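Local coordinates for techylectin-5A (Tachypleus tridentatus, PDB 1JC9), which recognises acetyl-bearing groups on the surfaces of microbes and red blood cells and agglutinates these cells as a secreted lectin of innate immunity, at residues R64-P67 with K68-T72; K110-K113 with L114-N118; D128-F131 with A132-Q136. All coordinates share one frame; numbering follows the deposited sequence.

Contact 1 (R64-P67 with K68-T72); sequences RIWP and KSWMT
Trp66 turns the edge of its indole toward the face of Trp70, so the two side chains make a T-shaped (edge-to-face) pair. The five-membered rings do the meeting: their centroids are 5.6 Å apart and their planes stand at 75°. At the point of approach Trp66 CD1 lies 4.3 Å from Trp70 CG, displaced toward the rim of the Trp70 ring rather than over its middle. The opposite face of Trp70 is taken by CG of its neighbour Met71, so this indole sits between an aromatic CH and an aliphatic chain. With chi1 at 68°, Trp70 CG is lodged between its own backbone N and carbonyl carbon, and this swings the indole back over the turn.

That turn is a type I beta turn from Pro67 to Trp70, joining the end of strand 61-65 to the start of helix 70-73. It is closed by Trp70 N donating to Pro67 O at 2.9 Å, a bent bond (138° at the hydrogen) whose donor stands above the carbonyl plane. The same oxygen lies at the edge of the Trp70 ring, in its plane, with CD1 of Trp70 3.3 Å from Pro67 O. Pro67 itself is buried against Leu133 and Gln136 of helix 127-136, and Gln136 OE1 accepts from Lys68 N.

On the strand side, Trp66 CZ2 lies over the centre of the Arg64 guanidinium, 3.7 Å above its plane. Between the segments the chemistry is mostly apolar and aromatic, with one turn-closing hydrogen bond; Trp66, with a cation against it, would probably feel some polarisation of its pi electrons.

Contact 2 (K110-K113 with L114-N118); sequences KNYK and LGFGN
Phe116 points the edge of its ring at the face of Tyr112, a T-shaped pair at the C-terminal end of helix 109-114, where the chain passes into the short, weakly bonded strand 116-117 of the fibrinogen C-terminal fold. The ring planes are nearly perpendicular, at 88°, and Phe116 CE2 stands 3.8 Å above the centre of the tyrosine ring. Phe116 CG is wedged between its own backbone N and carbonyl carbon (chi1 56°), and this brings the ring back against the last helical turn. There Phe116 CD2 comes within 3.4 Å of Asn111 O, which lies in the plane of the phenyl ring.

The backbone sets up this return. Leu114 N donates to Lys110 O at 3.0 Å, and Gly115 N to Asn111 O at 2.7 Å; Gly115 then leaves the helix with positive phi, a conformation in which a side chain would press on the preceding carbonyl.

Further out, Tyr112 OH is hydrogen-bonded to Phe105 O and the tyrosine ring meets Trp124 edge-to-face, while Phe116 has an edge-to-face partner in Phe105 and a cation-pi partner in Lys107. Lys113 NZ forms salt bridges to both Glu165 and Asp128, fastening the helix end to its neighbours. One water donates to two oxygens, bridging Asn111 OD1 at 3.2 Å and Gly115 O at 2.7 Å.

Contact 3 (D128-F131 with A132-Q136); sequences DRIF and ALTNQ
Residues 128-136 make up most of helix 127-136 of the fibrinogen C-terminal domain, and two polar side chains fold back onto carbonyls four residues earlier. Thr134 and Ile130 are the first such pair. Thr134 OG1 donates to Ile130 O at 2.7 Å, and Thr134 N donates to the same oxygen at 2.9 Å, so the carbonyl is gripped twice, from opposite faces of its plane. The hydroxyl can do this because chi1 of 58° sets OG1 between the residue's own N and carbonyl carbon, while the methyl CG2 goes to Ile130 CG2, 4.1 Å away.

One residue on, Asn135 repeats the theme with an amide. Asn135 ND2 reaches Phe131 O at 2.7 Å, bent to 140° at the hydrogen, and the backbone Asn135 N adds a weak bond to that oxygen. The amide crosses the phenyl ring at a slant, the two planes 44° apart, with Asn135 ND2 only 3.3 Å from Phe131 CD1. The same ND2 also donates to Ile162 O, so the amide links the helix to strand 152-162, against which Ile130 and Thr134 pack as well.

Earlier in the helix, Ala132 N and Leu133 N donate to Asp128 O and Arg129 O, respectively. Leu133 CG leans on Arg129 O at 3.4 Å, and the leucine packs against Leu125. The pattern is that of an alpha helix lying on a beta sheet, its i-to-i+4 backbone bonds doubled by a threonine hydroxyl and an asparagine amide at successive positions.

From the N terminus, contact 1 comes first and turns the chain from strand 61-65 into helix 70-73. Contact 2 follows, where helix 109-114 runs out into strand 116-117, and contact 3 lies within helix 127-136. They lie in series: none nests in or crosses another, and each is local to one continuous piece of chain, so none closes a long loop. Contact 3 is the common neighbour. Its Leu133 and Gln136 meet contact 1 through packing on Ile65 and Pro67 and a probable hydrogen bond to Lys68, while its Asp128 holds Lys113 of contact 2 by a salt bridge. Contacts 1 and 2 do not touch, their nearest atoms about 9 Å apart, but both reach the same antiparallel sheet.

Contact 1 (R64-P67 with K68-T72)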
loop_
_atom_site.group_PDB
_atom_site.type_symbol
_atom_site.label_atom_id
_atom_site.label_comp_id
_atom_site.label_asym_id
_atom_site.label_seq_id
_atom_site.Cartn_x
_atom_site.Cartn_y
_atom_site.Cartn_z
ATOM N N ARG A 64 -8.153 -17.647 -1.637
ATOM C CA ARG A 64 -8.270 -17.721 -0.190
ATOM C C ARG A 64 -6.923 -18.219 0.318
ATOM O O ARG A 64 -6.371 -19.185 -0.211
ATOM C CB ARG A 64 -9.371 -18.708 0.206
ATOM C CG ARG A 64 -9.613 -18.796 1.707
ATOM C CD ARG A 64 -10.639 -19.865 2.053
ATOM N NE ARG A 64 -10.870 -19.945 3.495
ATOM C CZ ARG A 64 -11.526 -20.936 4.092
ATOM N NH1 ARG A 64 -12.016 -21.939 3.376
ATOM N NH2 ARG A 64 -11.691 -20.923 5.409
ATOM N N ILE A 65 -6.377 -17.549 1.323
ATOM C CA ILE A 65 -5.096 -17.966 1.872
ATOM C C ILE A 65 -5.188 -18.203 3.374
ATOM O O ILE A 65 -6.108 -17.720 4.035
ATOM C CB ILE A 65 -3.986 -16.918 1.614
ATOM C CG1 ILE A 65 -4.377 -15.567 2.224
ATOM C CG2 ILE A 65 -3.738 -16.785 0.122
ATOM C CD1 ILE A 65 -3.211 -14.587 2.316
ATOM N N TRP A 66 -4.224 -18.956 3.894
ATOM C CA TRP A 66 -4.144 -19.272 5.314
ATOM C C TRP A 66 -2.870 -18.666 5.898
ATOM O O TRP A 66 -1.838 -19.334 5.975
ATOM C CB TRP A 66 -4.099 -20.793 5.523
ATOM C CG TRP A 66 -5.432 -21.466 5.579
ATOM C CD1 TRP A 66 -6.103 -21.860 6.704
ATOM C CD2 TRP A 66 -6.256 -21.836 4.467
ATOM N NE1 TRP A 66 -7.294 -22.455 6.359
ATOM C CE2 TRP A 66 -7.414 -22.452 4.994
ATOM C CE3 TRP A 66 -6.129 -21.706 3.078
ATOM C CZ2 TRP A 66 -8.442 -22.940 4.177
ATOM C CZ3 TRP A 66 -7.154 -22.192 2.266
ATOM C CH2 TRP A 66 -8.294 -22.801 2.823
ATOM N N PRO A 67 -2.907 -17.389 6.298
ATOM C CA PRO A 67 -1.665 -16.859 6.860
ATOM C C PRO A 67 -1.328 -17.645 8.129
ATOM O O PRO A 67 -2.211 -18.260 8.737
ATOM C CB PRO A 67 -2.007 -15.394 7.132
ATOM C CG PRO A 67 -3.479 -15.419 7.370
ATOM C CD PRO A 67 -3.981 -16.385 6.323
ATOM N N LYS A 68 -0.060 -17.642 8.528
ATOM C CA LYS A 68 0.320 -18.380 9.721
ATOM C C LYS A 68 -0.443 -17.918 10.954
ATOM O O LYS A 68 -0.630 -18.689 11.890
ATOM C CB LYS A 68 1.829 -18.288 9.948
ATOM C CG LYS A 68 2.614 -19.024 8.879
ATOM C CD LYS A 68 4.086 -19.131 9.221
ATOM C CE LYS A 68 4.820 -19.944 8.161
ATOM N NZ LYS A 68 6.268 -20.102 8.471
ATOM N N SER A 69 -0.897 -16.668 10.947
ATOM C CA SER A 69 -1.657 -16.120 12.070
ATOM C C SER A 69 -3.164 -16.226 11.844
ATOM O O SER A 69 -3.928 -15.435 12.402
ATOM C CB SER A 69 -1.311 -14.641 12.286
ATOM O OG SER A 69 0.060 -14.471 12.573
ATOM N N TRP A 70 -3.601 -17.190 11.038
ATOM C CA TRP A 70 -5.030 -17.324 10.759
ATOM C C TRP A 70 -5.889 -17.469 12.013
ATOM O O TRP A 70 -7.049 -17.065 12.018
ATOM C CB TRP A 70 -5.306 -18.503 9.811
ATOM C CG TRP A 70 -5.042 -19.864 10.395
ATOM C CD1 TRP A 70 -3.903 -20.603 10.274
ATOM C CD2 TRP A 70 -5.939 -20.636 11.204
ATOM N NE1 TRP A 70 -4.032 -21.790 10.955
ATOM C CE2 TRP A 70 -5.272 -21.836 11.536
ATOM C CE3 TRP A 70 -7.242 -20.429 11.683
ATOM C CZ2 TRP A 70 -5.863 -22.831 12.329
ATOM C CZ3 TRP A 70 -7.831 -21.421 12.476
ATOM C CH2 TRP A 70 -7.137 -22.606 12.788
ATOM N N MET A 71 -5.329 -18.036 13.076
ATOM C CA MET A 71 -6.100 -18.204 14.300
ATOM C C MET A 71 -6.647 -16.888 14.833
ATOM O O MET A 71 -7.679 -16.871 15.498
ATOM C CB MET A 71 -5.263 -18.898 15.370
ATOM C CG MET A 71 -5.106 -20.386 15.134
ATOM S SD MET A 71 -4.046 -21.173 16.358
ATOM C CE MET A 71 -2.759 -21.866 15.296
ATOM N N THR A 72 -5.970 -15.783 14.533
ATOM C CA THR A 72 -6.439 -14.486 14.997
ATOM C C THR A 72 -7.133 -13.680 13.899
ATOM O O THR A 72 -8.290 -13.288 14.069
ATOM C CB THR A 72 -5.288 -13.649 15.599
ATOM O OG1 THR A 72 -4.319 -13.356 14.588
ATOM C CG2 THR A 72 -4.617 -14.419 16.720
#

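Contact 2 (K110-K113 with L114-N118)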
loop_
_atom_site.group_PDB
_atom_site.type_symbol
_atom_site.label_atom_id
_atom_site.label_comp_id
_atom_site.label_asym_id
_atom_site.label_seq_id
_atom_site.Cartn_x
_atom_site.Cartn_y
_atom_site.Cartn_z
ATOM N N LYS A 110 -10.201 3.031 12.494
ATOM C CA LYS A 110 -10.886 1.743 12.480
ATOM C C LYS A 110 -10.954 1.117 11.086
ATOM O O LYS A 110 -10.754 -0.089 10.926
ATOM C CB LYS A 110 -12.303 1.880 13.039
ATOM C CG LYS A 110 -13.061 0.555 13.063
ATOM C CD LYS A 110 -14.446 0.685 13.674
ATOM C CE LYS A 110 -15.143 -0.668 13.707
ATOM N NZ LYS A 110 -16.489 -0.588 14.335
ATOM N N ASN A 111 -11.244 1.932 10.079
ATOM C CA ASN A 111 -11.341 1.433 8.713
ATOM C C ASN A 111 -9.991 0.966 8.182
ATOM O O ASN A 111 -9.901 -0.060 7.503
ATOM C CB ASN A 111 -11.921 2.516 7.803
ATOM C CG ASN A 111 -13.384 2.793 8.097
ATOM O OD1 ASN A 111 -14.245 1.937 7.880
ATOM N ND2 ASN A 111 -13.672 3.984 8.603
ATOM N N TYR A 112 -8.939 1.716 8.489
ATOM C CA TYR A 112 -7.608 1.342 8.039
ATOM C C TYR A 112 -7.102 0.120 8.788
ATOM O O TYR A 112 -6.298 -0.654 8.267
ATOM C CB TYR A 112 -6.650 2.523 8.197
ATOM C CG TYR A 112 -6.616 3.389 6.962
ATOM C CD1 TYR A 112 -5.894 2.992 5.839
ATOM C CD2 TYR A 112 -7.358 4.567 6.887
ATOM C CE1 TYR A 112 -5.910 3.742 4.663
ATOM C CE2 TYR A 112 -7.385 5.330 5.708
ATOM C CZ TYR A 112 -6.659 4.907 4.603
ATOM O OH TYR A 112 -6.688 5.633 3.427
ATOM N N LYS A 113 -7.587 -0.054 10.011
ATOM C CA LYS A 113 -7.205 -1.193 10.837
ATOM C C LYS A 113 -7.807 -2.485 10.281
ATOM O O LYS A 113 -7.117 -3.503 10.156
ATOM C CB LYS A 113 -7.691 -0.968 12.277
ATOM C CG LYS A 113 -7.713 -2.220 13.153
ATOM C CD LYS A 113 -8.351 -1.911 14.499
ATOM C CE LYS A 113 -8.580 -3.173 15.330
ATOM N NZ LYS A 113 -7.306 -3.809 15.754
ATOM N N LEU A 114 -9.092 -2.434 9.934
ATOM C CA LEU A 114 -9.800 -3.603 9.420
ATOM C C LEU A 114 -9.749 -3.786 7.903
ATOM O O LEU A 114 -9.926 -4.902 7.407
ATOM C CB LEU A 114 -11.265 -3.558 9.870
ATOM C CG LEU A 114 -11.512 -3.597 11.384
ATOM C CD1 LEU A 114 -12.991 -3.406 11.664
ATOM C CD2 LEU A 114 -11.011 -4.919 11.957
ATOM N N GLY A 115 -9.514 -2.700 7.171
ATOM C CA GLY A 115 -9.468 -2.791 5.724
ATOM C C GLY A 115 -10.809 -2.411 5.124
ATOM O O GLY A 115 -11.838 -2.473 5.799
ATOM N N PHE A 116 -10.803 -2.004 3.862
ATOM C CA PHE A 116 -12.035 -1.616 3.192
ATOM C C PHE A 116 -11.866 -1.691 1.678
ATOM O O PHE A 116 -10.742 -1.679 1.173
ATOM C CB PHE A 116 -12.446 -0.198 3.626
ATOM C CG PHE A 116 -11.387 0.849 3.401
ATOM C CD1 PHE A 116 -11.279 1.499 2.175
ATOM C CD2 PHE A 116 -10.502 1.194 4.418
ATOM C CE1 PHE A 116 -10.309 2.477 1.963
ATOM C CE2 PHE A 116 -9.524 2.174 4.218
ATOM C CZ PHE A 116 -9.430 2.817 2.985
ATOM N N GLY A 117 -12.986 -1.789 0.963
ATOM C CA GLY A 117 -12.940 -1.864 -0.485
ATOM C C GLY A 117 -13.003 -3.284 -1.015
ATOM O O GLY A 117 -12.976 -4.247 -0.246
ATOM N N ASN A 118 -13.084 -3.408 -2.337
ATOM C CA ASN A 118 -13.154 -4.702 -3.014
ATOM C C ASN A 118 -11.775 -5.052 -3.571
ATOM O O ASN A 118 -11.194 -4.274 -4.331
ATOM C CB ASN A 118 -14.174 -4.622 -4.157
ATOM C CG ASN A 118 -14.375 -5.949 -4.858
ATOM O OD1 ASN A 118 -13.431 -6.550 -5.377
ATOM N ND2 ASN A 118 -15.620 -6.413 -4.885
HETATM O O HOH W 1 -13.678 -1.109 7.218
#

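Contact 3 (D128-F131 with A132-Q136)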
loop_
_atom_site.group_PDB
_atom_site.type_symbol
_atom_site.label_atom_id
_atom_site.label_comp_id
_atom_site.label_asym_id
_atom_site.label_seq_id
_atom_site.Cartn_x
_atom_site.Cartn_y
_atom_site.Cartn_z
ATOM N N ASP A 128 -4.097 -4.756 10.350
ATOM C CA ASP A 128 -3.908 -5.979 11.132
ATOM C C ASP A 128 -3.539 -7.122 10.191
ATOM O O ASP A 128 -2.750 -7.996 10.542
ATOM C CB ASP A 128 -5.174 -6.357 11.914
ATOM C CG ASP A 128 -5.399 -5.479 13.132
ATOM O OD1 ASP A 128 -4.427 -4.874 13.636
ATOM O OD2 ASP A 128 -6.553 -5.408 13.600
ATOM N N ARG A 129 -4.108 -7.112 8.990
ATOM C CA ARG A 129 -3.809 -8.157 8.015
ATOM C C ARG A 129 -2.422 -7.967 7.422
ATOM O O ARG A 129 -1.706 -8.934 7.174
ATOM C CB ARG A 129 -4.854 -8.162 6.902
ATOM C CG ARG A 129 -6.189 -8.740 7.317
ATOM C CD ARG A 129 -7.236 -8.323 6.320
ATOM N NE ARG A 129 -8.548 -8.911 6.571
ATOM C CZ ARG A 129 -9.647 -8.549 5.913
ATOM N NH1 ARG A 129 -9.582 -7.604 4.976
ATOM N NH2 ARG A 129 -10.803 -9.126 6.182
ATOM N N ILE A 130 -2.041 -6.715 7.193
ATOM C CA ILE A 130 -0.725 -6.425 6.639
ATOM C C ILE A 130 0.339 -6.795 7.673
ATOM O O ILE A 130 1.405 -7.317 7.328
ATOM C CB ILE A 130 -0.614 -4.936 6.237
ATOM C CG1 ILE A 130 -1.592 -4.653 5.090
ATOM C CG2 ILE A 130 0.817 -4.602 5.831
ATOM C CD1 ILE A 130 -1.684 -3.193 4.675
ATOM N N PHE A 131 0.052 -6.527 8.943
ATOM C CA PHE A 131 0.976 -6.888 10.017
ATOM C C PHE A 131 1.147 -8.413 10.017
ATOM O O PHE A 131 2.267 -8.925 10.058
ATOM C CB PHE A 131 0.418 -6.450 11.378
ATOM C CG PHE A 131 1.021 -7.186 12.546
ATOM C CD1 PHE A 131 2.293 -6.863 13.012
ATOM C CD2 PHE A 131 0.327 -8.231 13.152
ATOM C CE1 PHE A 131 2.870 -7.569 14.063
ATOM C CE2 PHE A 131 0.890 -8.948 14.204
ATOM C CZ PHE A 131 2.168 -8.619 14.664
ATOM N N ALA A 132 0.027 -9.131 9.965
ATOM C CA ALA A 132 0.041 -10.593 9.978
ATOM C C ALA A 132 0.845 -11.184 8.824
ATOM O O ALA A 132 1.633 -12.109 9.020
ATOM C CB ALA A 132 -1.391 -11.133 9.943
ATOM N N LEU A 133 0.648 -10.659 7.618
ATOM C CA LEU A 133 1.374 -11.168 6.462
ATOM C C LEU A 133 2.866 -10.809 6.468
ATOM O O LEU A 133 3.710 -11.687 6.277
ATOM C CB LEU A 133 0.725 -10.668 5.169
ATOM C CG LEU A 133 -0.701 -11.156 4.869
ATOM C CD1 LEU A 133 -1.222 -10.453 3.626
ATOM C CD2 LEU A 133 -0.713 -12.663 4.663
ATOM N N THR A 134 3.195 -9.537 6.702
ATOM C CA THR A 134 4.597 -9.107 6.689
ATOM C C THR A 134 5.469 -9.661 7.802
ATOM O O THR A 134 6.699 -9.603 7.724
ATOM C CB THR A 134 4.723 -7.562 6.695
ATOM O OG1 THR A 134 4.066 -7.015 7.846
ATOM C CG2 THR A 134 4.098 -6.981 5.436
ATOM N N ASN A 135 4.844 -10.202 8.842
ATOM C CA ASN A 135 5.602 -10.763 9.950
ATOM C C ASN A 135 5.763 -12.284 9.897
ATOM O O ASN A 135 6.564 -12.833 10.649
ATOM C CB ASN A 135 4.969 -10.352 11.286
ATOM C CG ASN A 135 5.264 -8.901 11.654
ATOM O OD1 ASN A 135 6.070 -8.627 12.541
ATOM N ND2 ASN A 135 4.618 -7.968 10.963
ATOM N N GLN A 136 5.029 -12.970 9.017
ATOM C CA GLN A 136 5.151 -14.433 8.946
ATOM C C GLN A 136 6.467 -14.847 8.302
ATOM O O GLN A 136 6.921 -15.983 8.452
ATOM C CB GLN A 136 3.948 -15.066 8.223
ATOM C CG GLN A 136 3.746 -14.695 6.772
ATOM C CD GLN A 136 2.446 -15.273 6.227
ATOM O OE1 GLN A 136 1.648 -15.834 6.979
ATOM N NE2 GLN A 136 2.224 -15.131 4.926
#